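Local coordinates for RNA-binding protein RO60 (Deinococcus radiodurans, PDB 2NVO) that binds several small RNAs that accumulate during recovery from ultraviolet irradiation and contributes to the resistance of the bacterium to that radiation, at residues L418-R423 and E427-K432; M390-M395 and V461-N466; I109-P114 and A141-L146; R78-A83 and A116-A121. All coordinates share one frame; numbering follows the deposited sequence.

Contact 1: residues L418-R423 and E427-K432; sequences LGITPR and ESAMQK
Lys432 carries most of this contact, laying its extended chain along the backbone of Leu418 and Gly419 and bonding at its end to the Gly419 carbonyl. The NZ of Lys432 lies 3.1 Å from the O of Gly419, with a C=O...N angle of 138° and the donor raised above the carbonyl plane. The methylenes on the way there touch the same strip of backbone, Lys432 CD standing 3.5 Å from Gly419 O. With Lys432 CG anti to the carbonyl carbon (chi1 -72°) and every later torsion near 180°, the amine is carried past Leu418 to the carbonyl of Gly419. Ile420 slides past it in the opposite direction, its CG1 3.7 Å from Lys432 CB, while its other branch, CG2, meets the methyl CB of Ala429 at 3.9 Å. Leu418 CG sits 3.3 Å from Lys432 O, and one water donates to both Leu418 O and Lys432 O. The two segments belong to the VWFA-like domain, where the short helix 426-432 folds back against the loop that leads into it from edge strand 415-417. Further out, Asp424 in the connection forms a salt bridge with Lys432 NZ, giving the amine a second, charged partner, and also accepts from Thr421 N. Thr421 OG1 accepts from Arg423 N at 3.1 Å, an ST turn. Beneath the loop, Leu418 and Ile420 rest on Thr408 of strand 405-411, and Ile420 also reaches Leu400 of helix 388-402.

Contact 2: residues M390-M395 and V461-N466; sequences MAAAAM and VVYTDN
Ala392 on helix 388-402 comes closest to strand 459-464 at Tyr463, their CA atoms 6.1 Å apart. Ala392 and Met395 are three positions apart and so lie nearly one turn apart on the same side of the helix. Both pack against Tyr463, and the contact is wholly one of packing. At the base of the tyrosine, its CB meets Ala392 CB at 3.7 Å, and Ala392 CA stands over one face of the ring. At the far end the side chains of Met395 and Tyr463 cross at about a right angle, and Met395 CB meets the hydroxyl end of the ring, 3.6 Å from Tyr463 CZ and 3.3 Å from Tyr463 OH. The methionine is folded, with chi2 -56° and chi3 -65°, and this bend brings its terminal CE back to 3.5 Å from Tyr463 OH, so that CB, CG and CE all gather round the phenolic oxygen. Leu369 of strand 364-369 touches both Ala392 and Tyr463, and Leu316 of helix 315-326 touches Met395. Just beyond the strand end, Asp465 OD2 is hydrogen-bonded to Ser374 OG, a second-shell bond that helps position this residue of the calcium site. The Tyr463 side chain itself stays back, about 12 Å from the calcium. Helix 388-402 on a mostly parallel sheet, with a MIDAS-like site at the strand ends, is characteristic of a VWFA-like, Rossmann-type domain.

Contact 3: residues I109-P114 and A141-L146; sequences IAKTAP and AFADAL
Lys111 and Leu146 cross obliquely, joined close to their backbones: Lys111 CB lies 3.5 Å from Leu146 CB, and a methyl of the leucine, CD1, reaches the same lysine carbon at 3.8 Å. The lysine then bends away over the end of the neighbouring helix. Its chi2 (-67°) and chi3 (-62°) both turn the chain, which carries CG to 3.8 Å from Ala143 CB and CE to 3.8 Å from Ala143 O, so the aliphatic part of the side chain wraps round Ala143 and Leu146. Thr112 meets the leucine from another direction, at about a right angle, and does so with its methyl: Thr112 CG2 is 3.8 Å from Leu146 CB. Leu146 CB is thus touched by both Lys111 and Thr112. Lys111 and Thr112 belong to the C-terminal part of helix 100-112, Ala143 to that of helix 133-143, and Leu146 to the turn that follows; the contact thus joins the C-terminal ends of two helices in the TROVE domain, a horseshoe of HEAT-like helical repeats. In the second segment a bond of 2.9 Å from Leu146 N to Ala143 O closes the turn that brings Leu146 back beside Ala143, and Leu146 points toward segment 109-114. The polar ends find partners outside the two segments. Lys111 NZ donates to Gly148 O and also bonds Thr153 OG1, so the bent chain ends in the loop and helix that follow Leu146, while Thr112 OG1 bonds back to Leu108 O in its own helix. Leu146 also touches Leu108, and Trp123 of helix 116-129 packs against Lys111.

Contact 4: residues R78-A83 and A116-A121; sequences RDAALA and AADRKA
Asp118 points from helix 116-129 at the first turn of helix 80-93, where it meets Ala80 and Ala81. Asp118 CB stands 3.9 Å from Ala80 CB. With CG anti to the carbonyl carbon (chi1 -73°), the carboxylate is carried toward helix 80-93, and Asp118 CG comes to 4.0 Å from both Ala80 CB and Ala81 N. The two oxygens then divide between the alanines: Asp118 OD2 lies 3.8 Å from Ala80 CB, while Asp118 OD1 lies 3.7 Å from Ala81 CB. Ala113 touches both Ala80 and Asp118, and Ile109 of helix 100-112 packs against Ala80. The turn that receives the carboxylate is capped by another aspartate: Asp79, at the N-cap, accepts from Leu82 N at 3.0 Å through OD1, the donor coming from above the carboxylate plane. Asp118 thus acts by van der Waals contact with methyl groups, and small residues let the helices of this TROVE region come close, with CA atoms of Ala81 and Asp118 6.0 Å apart. Near the N-terminal end of helix 80-93 its negative charge would probably gain from the helix dipole, partly offset by the like charge of Asp79, whose OD1 is 5.9 Å from Asp118 OD2.

Overall arrangement
From the N terminus, the chain first enters the TROVE horseshoe. Contact 4 opens at 78-83; contact 3 opens at 109-114 before contact 4 closes at 116-121, and closes in turn at 141-146. The two loops therefore cross: each contact joins a helix to the next but one, 80-93 to 116-129 and 100-112 to 133-143, and the two interlock; Arg119 joins the contacts directly through Ala113 O. Much later, in the VWFA-like domain that closes the ring, contact 2 opens on helix 388-402 and closes on strand 459-464. Contact 1 forms wholly within that interval, and Met430 and Ala429 pack on Ala393 between them. Contacts 1 and 3 have centres about 52 Å apart, across the chain's centre.

Contact 1: residues L418-R423 and E427-K432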
loop_
_atom_site.group_PDB
_atom_site.type_symbol
_atom_site.label_atom_id
_atom_site.label_comp_id
_atom_site.label_asym_id
_atom_site.label_seq_id
_atom_site.Cartn_x
_atom_site.Cartn_y
_atom_site.Cartn_z
ATOM N N LEU A 418 2.327 -21.062 21.815
ATOM C CA LEU A 418 2.671 -21.861 20.645
ATOM C C LEU A 418 4.154 -22.197 20.690
ATOM O O LEU A 418 4.619 -23.110 20.016
ATOM C CB LEU A 418 2.322 -21.110 19.346
ATOM C CG LEU A 418 0.984 -21.388 18.650
ATOM C CD1 LEU A 418 -0.098 -21.954 19.566
ATOM C CD2 LEU A 418 0.462 -20.189 17.831
ATOM N N GLY A 419 4.899 -21.462 21.504
ATOM C CA GLY A 419 6.322 -21.719 21.646
ATOM C C GLY A 419 7.121 -21.334 20.417
ATOM O O GLY A 419 8.207 -21.858 20.182
ATOM N N ILE A 420 6.587 -20.417 19.615
ATOM C CA ILE A 420 7.359 -19.863 18.518
ATOM C C ILE A 420 8.373 -18.866 19.059
ATOM O O ILE A 420 8.047 -18.034 19.894
ATOM C CB ILE A 420 6.472 -19.159 17.483
ATOM C CG1 ILE A 420 5.486 -20.162 16.882
ATOM C CG2 ILE A 420 7.326 -18.545 16.387
ATOM C CD1 ILE A 420 4.234 -19.525 16.338
ATOM N N THR A 421 9.604 -18.940 18.566
ATOM C CA THR A 421 10.644 -18.009 19.007
ATOM C C THR A 421 11.342 -17.384 17.817
ATOM O O THR A 421 11.133 -17.813 16.666
ATOM C CB THR A 421 11.693 -18.719 19.895
ATOM O OG1 THR A 421 12.614 -19.431 19.067
ATOM C CG2 THR A 421 11.010 -19.689 20.845
ATOM N N PRO A 422 12.180 -16.367 18.081
ATOM C CA PRO A 422 12.926 -15.685 17.033
ATOM C C PRO A 422 13.888 -16.637 16.342
ATOM O O PRO A 422 14.393 -16.306 15.267
ATOM C CB PRO A 422 13.705 -14.609 17.796
ATOM C CG PRO A 422 13.049 -14.502 19.120
ATOM C CD PRO A 422 12.538 -15.854 19.417
ATOM N N ARG A 423 14.124 -17.805 16.928
ATOM C CA ARG A 423 15.007 -18.796 16.314
ATOM C C ARG A 423 14.291 -19.679 15.298
ATOM O O ARG A 423 14.924 -20.396 14.525
ATOM C CB ARG A 423 15.686 -19.660 17.379
ATOM C CG ARG A 423 16.913 -18.998 17.998
ATOM C CD ARG A 423 17.259 -19.564 19.368
ATOM N NE ARG A 423 16.375 -19.034 20.400
ATOM C CZ ARG A 423 15.415 -19.738 20.984
ATOM N NH1 ARG A 423 15.226 -21.007 20.636
ATOM N NH2 ARG A 423 14.651 -19.174 21.909
ATOM N N GLU A 427 8.848 -21.961 8.208
ATOM C CA GLU A 427 8.321 -23.324 8.185
ATOM C C GLU A 427 8.061 -23.927 9.579
ATOM O O GLU A 427 7.022 -24.522 9.804
ATOM C CB GLU A 427 9.255 -24.229 7.369
ATOM C CG GLU A 427 9.944 -23.515 6.182
ATOM C CD GLU A 427 11.172 -22.686 6.604
ATOM O OE1 GLU A 427 12.121 -23.244 7.215
ATOM O OE2 GLU A 427 11.201 -21.482 6.306
ATOM N N SER A 428 8.982 -23.750 10.529
ATOM C CA SER A 428 8.763 -24.330 11.851
ATOM C C SER A 428 7.683 -23.567 12.635
ATOM O O SER A 428 6.916 -24.161 13.387
ATOM C CB SER A 428 10.082 -24.464 12.649
ATOM O OG SER A 428 10.681 -23.205 12.892
ATOM N N ALA A 429 7.618 -22.253 12.450
ATOM C CA ALA A 429 6.557 -21.444 13.058
ATOM C C ALA A 429 5.179 -21.847 12.503
ATOM O O ALA A 429 4.209 -21.929 13.235
ATOM C CB ALA A 429 6.804 -19.975 12.799
ATOM N N MET A 430 5.107 -22.074 11.197
ATOM C CA MET A 430 3.853 -22.509 10.588
ATOM C C MET A 430 3.324 -23.774 11.258
ATOM O O MET A 430 2.136 -23.877 11.558
ATOM C CB MET A 430 4.036 -22.735 9.076
ATOM C CG MET A 430 4.046 -21.447 8.264
ATOM S SD MET A 430 4.416 -21.748 6.529
ATOM C CE MET A 430 3.002 -22.752 6.066
ATOM N N GLN A 431 4.206 -24.742 11.493
ATOM C CA GLN A 431 3.799 -25.997 12.125
ATOM C C GLN A 431 3.374 -25.821 13.583
ATOM O O GLN A 431 2.404 -26.434 14.026
ATOM C CB GLN A 431 4.909 -27.047 12.015
ATOM C CG GLN A 431 5.172 -27.519 10.592
ATOM C CD GLN A 431 6.507 -28.240 10.449
ATOM O OE1 GLN A 431 6.768 -28.886 9.431
ATOM N NE2 GLN A 431 7.368 -28.121 11.470
ATOM N N LYS A 432 4.089 -24.976 14.327
ATOM C CA LYS A 432 3.689 -24.672 15.695
ATOM C C LYS A 432 2.339 -23.989 15.743
ATOM O O LYS A 432 1.673 -24.019 16.763
ATOM C CB LYS A 432 4.748 -23.805 16.399
ATOM C CG LYS A 432 6.010 -24.585 16.743
ATOM C CD LYS A 432 7.095 -23.688 17.376
ATOM C CE LYS A 432 8.349 -24.515 17.699
ATOM N NZ LYS A 432 9.493 -23.624 17.967
HETATM O O HOH W 1 2.502 -24.897 19.229
#

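Contact 2: residues M390-M395 and V461-N466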
loop_
_atom_site.group_PDB
_atom_site.type_symbol
_atom_site.label_atom_id
_atom_site.label_comp_id
_atom_site.label_asym_id
_atom_site.label_seq_id
_atom_site.Cartn_x
_atom_site.Cartn_y
_atom_site.Cartn_z
ATOM N N MET A 390 0.565 -19.388 6.935
ATOM C CA MET A 390 1.863 -18.841 6.550
ATOM C C MET A 390 1.965 -17.349 6.881
ATOM O O MET A 390 2.977 -16.892 7.423
ATOM C CB MET A 390 2.125 -19.093 5.065
ATOM C CG MET A 390 3.527 -18.709 4.612
ATOM S SD MET A 390 3.760 -18.886 2.833
ATOM C CE MET A 390 3.508 -20.648 2.618
ATOM N N ALA A 391 0.927 -16.588 6.543
ATOM C CA ALA A 391 0.940 -15.148 6.790
ATOM C C ALA A 391 1.069 -14.832 8.283
ATOM O O ALA A 391 1.869 -13.967 8.676
ATOM C CB ALA A 391 -0.303 -14.473 6.206
ATOM N N ALA A 392 0.264 -15.507 9.100
ATOM C CA ALA A 392 0.269 -15.318 10.542
ATOM C C ALA A 392 1.615 -15.730 11.185
ATOM O O ALA A 392 2.090 -15.085 12.143
ATOM C CB ALA A 392 -0.902 -16.080 11.186
ATOM N N ALA A 393 2.206 -16.809 10.671
ATOM C CA ALA A 393 3.518 -17.252 11.135
ATOM C C ALA A 393 4.594 -16.252 10.786
ATOM O O ALA A 393 5.502 -15.999 11.606
ATOM C CB ALA A 393 3.872 -18.645 10.587
ATOM N N ALA A 394 4.511 -15.693 9.574
ATOM C CA ALA A 394 5.418 -14.632 9.133
ATOM C C ALA A 394 5.320 -13.405 10.059
ATOM O O ALA A 394 6.346 -12.888 10.543
ATOM C CB ALA A 394 5.123 -14.231 7.657
ATOM N N MET A 395 4.086 -12.963 10.329
ATOM C CA MET A 395 3.858 -11.796 11.178
ATOM C C MET A 395 4.294 -12.056 12.629
ATOM O O MET A 395 4.729 -11.143 13.318
ATOM C CB MET A 395 2.386 -11.360 11.142
ATOM C CG MET A 395 1.926 -10.795 9.776
ATOM S SD MET A 395 2.925 -9.398 9.193
ATOM C CE MET A 395 2.574 -8.149 10.408
ATOM N N VAL A 461 -3.072 -8.890 19.194
ATOM C CA VAL A 461 -3.357 -9.078 17.768
ATOM C C VAL A 461 -3.865 -10.495 17.541
ATOM O O VAL A 461 -3.210 -11.462 17.918
ATOM C CB VAL A 461 -2.116 -8.863 16.859
ATOM C CG1 VAL A 461 -2.547 -8.957 15.384
ATOM C CG2 VAL A 461 -1.487 -7.506 17.121
ATOM N N VAL A 462 -5.040 -10.609 16.941
ATOM C CA VAL A 462 -5.597 -11.912 16.639
ATOM C C VAL A 462 -5.472 -12.160 15.145
ATOM O O VAL A 462 -5.847 -11.308 14.352
ATOM C CB VAL A 462 -7.085 -11.987 17.042
ATOM C CG1 VAL A 462 -7.741 -13.306 16.480
ATOM C CG2 VAL A 462 -7.211 -11.898 18.565
ATOM N N TYR A 463 -4.963 -13.325 14.771
ATOM C CA TYR A 463 -4.886 -13.684 13.367
ATOM C C TYR A 463 -5.832 -14.855 13.084
ATOM O O TYR A 463 -5.735 -15.902 13.724
ATOM C CB TYR A 463 -3.447 -14.051 12.990
ATOM C CG TYR A 463 -2.564 -12.846 12.788
ATOM C CD1 TYR A 463 -2.636 -12.110 11.607
ATOM C CD2 TYR A 463 -1.649 -12.445 13.765
ATOM C CE1 TYR A 463 -1.821 -10.994 11.399
ATOM C CE2 TYR A 463 -0.827 -11.325 13.573
ATOM C CZ TYR A 463 -0.913 -10.615 12.381
ATOM O OH TYR A 463 -0.115 -9.508 12.164
ATOM N N THR A 464 -6.723 -14.669 12.110
ATOM C CA THR A 464 -7.644 -15.723 11.700
ATOM C C THR A 464 -7.791 -15.691 10.164
ATOM O O THR A 464 -7.168 -14.869 9.503
ATOM C CB THR A 464 -9.011 -15.609 12.433
ATOM O OG1 THR A 464 -9.804 -16.782 12.174
ATOM C CG2 THR A 464 -9.770 -14.391 11.999
ATOM N N ASP A 465 -8.546 -16.630 9.597
ATOM C CA ASP A 465 -8.763 -16.572 8.149
ATOM C C ASP A 465 -10.016 -15.747 7.921
ATOM O O ASP A 465 -9.961 -14.554 7.617
ATOM C CB ASP A 465 -8.814 -17.961 7.486
ATOM C CG ASP A 465 -9.546 -19.018 8.324
ATOM O OD1 ASP A 465 -10.232 -18.691 9.305
ATOM O OD2 ASP A 465 -9.419 -20.200 7.979
ATOM N N ASN A 466 -11.162 -16.376 8.154
ATOM C CA ASN A 466 -12.401 -15.662 8.141
ATOM C C ASN A 466 -13.377 -16.217 9.184
ATOM O O ASN A 466 -14.560 -16.234 8.952
ATOM C CB ASN A 466 -12.982 -15.667 6.717
ATOM C CG ASN A 466 -13.358 -17.065 6.227
ATOM O OD1 ASN A 466 -13.027 -18.076 6.852
ATOM N ND2 ASN A 466 -14.067 -17.122 5.101
#

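Contact 3: residues I109-P114 and A141-L146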
loop_
_atom_site.group_PDB
_atom_site.type_symbol
_atom_site.label_atom_id
_atom_site.label_comp_id
_atom_site.label_asym_id
_atom_site.label_seq_id
_atom_site.Cartn_x
_atom_site.Cartn_y
_atom_site.Cartn_z
ATOM N N ILE A 109 -13.305 20.706 1.203
ATOM C CA ILE A 109 -12.926 22.004 1.736
ATOM C C ILE A 109 -12.831 23.033 0.603
ATOM O O ILE A 109 -13.508 24.063 0.623
ATOM C CB ILE A 109 -11.583 21.928 2.481
ATOM C CG1 ILE A 109 -11.637 20.879 3.596
ATOM C CG2 ILE A 109 -11.212 23.304 3.047
ATOM C CD1 ILE A 109 -10.280 20.624 4.251
ATOM N N ALA A 110 -12.012 22.729 -0.395
ATOM C CA ALA A 110 -11.783 23.631 -1.514
ATOM C C ALA A 110 -13.077 24.048 -2.201
ATOM O O ALA A 110 -13.214 25.200 -2.619
ATOM C CB ALA A 110 -10.823 23.002 -2.526
ATOM N N LYS A 111 -14.024 23.122 -2.309
ATOM C CA LYS A 111 -15.226 23.366 -3.099
ATOM C C LYS A 111 -16.419 23.835 -2.280
ATOM O O LYS A 111 -17.271 24.545 -2.796
ATOM C CB LYS A 111 -15.630 22.124 -3.898
ATOM C CG LYS A 111 -14.594 21.644 -4.904
ATOM C CD LYS A 111 -14.394 22.617 -6.048
ATOM C CE LYS A 111 -15.667 22.803 -6.861
ATOM N NZ LYS A 111 -15.399 23.408 -8.199
ATOM N N THR A 112 -16.497 23.436 -1.016
ATOM C CA THR A 112 -17.714 23.686 -0.249
ATOM C C THR A 112 -17.527 24.295 1.143
ATOM O O THR A 112 -18.503 24.468 1.876
ATOM C CB THR A 112 -18.583 22.413 -0.129
ATOM O OG1 THR A 112 -18.011 21.518 0.832
ATOM C CG2 THR A 112 -18.712 21.720 -1.481
ATOM N N ALA A 113 -16.295 24.621 1.518
ATOM C CA ALA A 113 -16.081 25.290 2.795
ATOM C C ALA A 113 -16.757 26.661 2.759
ATOM O O ALA A 113 -16.636 27.381 1.769
ATOM C CB ALA A 113 -14.595 25.433 3.090
ATOM N N PRO A 114 -17.481 27.018 3.833
ATOM C CA PRO A 114 -18.222 28.288 3.898
ATOM C C PRO A 114 -17.349 29.522 3.651
ATOM O O PRO A 114 -17.801 30.475 3.017
ATOM C CB PRO A 114 -18.761 28.306 5.331
ATOM C CG PRO A 114 -18.804 26.873 5.744
ATOM C CD PRO A 114 -17.659 26.206 5.050
ATOM N N ALA A 141 -12.143 14.375 -10.084
ATOM C CA ALA A 141 -13.312 13.497 -10.039
ATOM C C ALA A 141 -14.113 13.700 -8.749
ATOM O O ALA A 141 -15.333 13.611 -8.760
ATOM C CB ALA A 141 -12.903 12.041 -10.189
ATOM N N PHE A 142 -13.427 13.977 -7.637
ATOM C CA PHE A 142 -14.108 14.280 -6.373
ATOM C C PHE A 142 -14.738 15.678 -6.403
ATOM O O PHE A 142 -15.859 15.883 -5.933
ATOM C CB PHE A 142 -13.144 14.209 -5.180
ATOM C CG PHE A 142 -12.725 12.814 -4.798
ATOM C CD1 PHE A 142 -13.672 11.815 -4.578
ATOM C CD2 PHE A 142 -11.379 12.507 -4.623
ATOM C CE1 PHE A 142 -13.276 10.529 -4.214
ATOM C CE2 PHE A 142 -10.979 11.215 -4.263
ATOM C CZ PHE A 142 -11.922 10.236 -4.057
ATOM N N ALA A 143 -14.000 16.640 -6.948
ATOM C CA ALA A 143 -14.437 18.036 -6.946
ATOM C C ALA A 143 -15.597 18.315 -7.905
ATOM O O ALA A 143 -16.415 19.196 -7.649
ATOM C CB ALA A 143 -13.259 18.963 -7.257
ATOM N N ASP A 144 -15.671 17.575 -9.009
ATOM C CA ASP A 144 -16.645 17.912 -10.040
ATOM C C ASP A 144 -18.076 17.662 -9.580
ATOM O O ASP A 144 -19.026 18.085 -10.231
ATOM C CB ASP A 144 -16.335 17.273 -11.410
ATOM C CG ASP A 144 -16.593 15.759 -11.461
ATOM O OD1 ASP A 144 -17.327 15.214 -10.606
ATOM O OD2 ASP A 144 -16.057 15.118 -12.396
ATOM N N ALA A 145 -18.220 17.006 -8.434
ATOM C CA ALA A 145 -19.537 16.773 -7.860
ATOM C C ALA A 145 -19.861 17.779 -6.766
ATOM O O ALA A 145 -20.788 17.570 -5.992
ATOM C CB ALA A 145 -19.629 15.362 -7.313
ATOM N N LEU A 146 -19.106 18.874 -6.708
ATOM C CA LEU A 146 -19.248 19.822 -5.610
ATOM C C LEU A 146 -19.367 21.272 -6.085
ATOM O O LEU A 146 -19.655 22.168 -5.288
ATOM C CB LEU A 146 -18.066 19.702 -4.639
ATOM C CG LEU A 146 -17.664 18.326 -4.104
ATOM C CD1 LEU A 146 -16.408 18.441 -3.253
ATOM C CD2 LEU A 146 -18.783 17.692 -3.314
#

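Contact 4: residues R78-A83 and A116-A121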
loop_
_atom_site.group_PDB
_atom_site.type_symbol
_atom_site.label_atom_id
_atom_site.label_comp_id
_atom_site.label_asym_id
_atom_site.label_seq_id
_atom_site.Cartn_x
_atom_site.Cartn_y
_atom_site.Cartn_z
ATOM N N ARG A 78 -18.297 23.045 9.710
ATOM C CA ARG A 78 -18.083 23.560 11.056
ATOM C C ARG A 78 -16.706 24.200 11.231
ATOM O O ARG A 78 -16.597 25.320 11.729
ATOM C CB ARG A 78 -18.277 22.439 12.079
ATOM C CG ARG A 78 -18.726 22.926 13.443
ATOM C CD ARG A 78 -18.685 21.815 14.476
ATOM N NE ARG A 78 -18.978 20.505 13.899
ATOM C CZ ARG A 78 -18.133 19.482 13.916
ATOM N NH1 ARG A 78 -18.475 18.326 13.367
ATOM N NH2 ARG A 78 -16.944 19.611 14.490
ATOM N N ASP A 79 -15.661 23.491 10.814
ATOM C CA ASP A 79 -14.289 23.978 10.963
ATOM C C ASP A 79 -13.387 23.488 9.822
ATOM O O ASP A 79 -12.550 22.599 10.007
ATOM C CB ASP A 79 -13.722 23.559 12.326
ATOM C CG ASP A 79 -12.364 24.190 12.629
ATOM O OD1 ASP A 79 -11.755 24.812 11.727
ATOM O OD2 ASP A 79 -11.897 24.055 13.782
ATOM N N ALA A 80 -13.561 24.085 8.647
ATOM C CA ALA A 80 -12.761 23.742 7.476
ATOM C C ALA A 80 -11.269 23.966 7.716
ATOM O O ALA A 80 -10.425 23.291 7.119
ATOM C CB ALA A 80 -13.228 24.534 6.266
ATOM N N ALA A 81 -10.939 24.910 8.592
ATOM C CA ALA A 81 -9.540 25.231 8.856
ATOM C C ALA A 81 -8.798 24.079 9.529
ATOM O O ALA A 81 -7.653 23.783 9.189
ATOM C CB ALA A 81 -9.421 26.515 9.684
ATOM N N LEU A 82 -9.434 23.430 10.494
ATOM C CA LEU A 82 -8.766 22.326 11.163
ATOM C C LEU A 82 -8.828 21.075 10.282
ATOM O O LEU A 82 -7.882 20.292 10.242
ATOM C CB LEU A 82 -9.333 22.081 12.569
ATOM C CG LEU A 82 -10.118 20.813 12.909
ATOM C CD1 LEU A 82 -9.712 20.299 14.268
ATOM C CD2 LEU A 82 -11.610 21.056 12.862
ATOM N N ALA A 83 -9.938 20.908 9.565
ATOM C CA ALA A 83 -10.053 19.838 8.581
ATOM C C ALA A 83 -8.831 19.882 7.676
ATOM O O ALA A 83 -8.218 18.861 7.388
ATOM C CB ALA A 83 -11.326 19.998 7.765
ATOM N N ALA A 116 -14.025 31.844 2.302
ATOM C CA ALA A 116 -13.216 31.990 1.105
ATOM C C ALA A 116 -11.746 31.740 1.403
ATOM O O ALA A 116 -11.020 31.219 0.568
ATOM C CB ALA A 116 -13.414 33.380 0.495
ATOM N N ALA A 117 -11.311 32.115 2.598
ATOM C CA ALA A 117 -9.924 31.907 2.996
ATOM C C ALA A 117 -9.612 30.415 3.127
ATOM O O ALA A 117 -8.485 29.981 2.902
ATOM C CB ALA A 117 -9.640 32.625 4.308
ATOM N N ASP A 118 -10.622 29.639 3.506
ATOM C CA ASP A 118 -10.463 28.195 3.671
ATOM C C ASP A 118 -10.477 27.473 2.318
ATOM O O ASP A 118 -9.593 26.671 2.028
ATOM C CB ASP A 118 -11.539 27.644 4.609
ATOM C CG ASP A 118 -11.292 28.020 6.060
ATOM O OD1 ASP A 118 -10.119 28.200 6.438
ATOM O OD2 ASP A 118 -12.266 28.127 6.831
ATOM N N ARG A 119 -11.472 27.771 1.490
ATOM C CA ARG A 119 -11.488 27.267 0.124
ATOM C C ARG A 119 -10.181 27.596 -0.585
ATOM O O ARG A 119 -9.666 26.800 -1.365
ATOM C CB ARG A 119 -12.670 27.846 -0.658
ATOM C CG ARG A 119 -14.032 27.407 -0.150
ATOM C CD ARG A 119 -15.142 27.738 -1.148
ATOM N NE ARG A 119 -15.189 29.164 -1.474
ATOM C CZ ARG A 119 -16.069 30.026 -0.969
ATOM N NH1 ARG A 119 -16.996 29.618 -0.111
ATOM N NH2 ARG A 119 -16.027 31.304 -1.331
ATOM N N LYS A 120 -9.643 28.777 -0.309
ATOM C CA LYS A 120 -8.439 29.244 -0.979
ATOM C C LYS A 120 -7.200 28.505 -0.484
ATOM O O LYS A 120 -6.306 28.169 -1.266
ATOM C CB LYS A 120 -8.272 30.763 -0.792
ATOM C CG LYS A 120 -9.163 31.605 -1.708
ATOM C CD LYS A 120 -8.848 33.106 -1.623
ATOM C CE LYS A 120 -9.395 33.739 -0.343
ATOM N NZ LYS A 120 -8.758 35.054 -0.061
ATOM N N ALA A 121 -7.153 28.267 0.822
ATOM C CA ALA A 121 -6.041 27.549 1.435
ATOM C C ALA A 121 -5.999 26.094 0.958
ATOM O O ALA A 121 -4.922 25.535 0.734
ATOM C CB ALA A 121 -6.139 27.619 2.951
#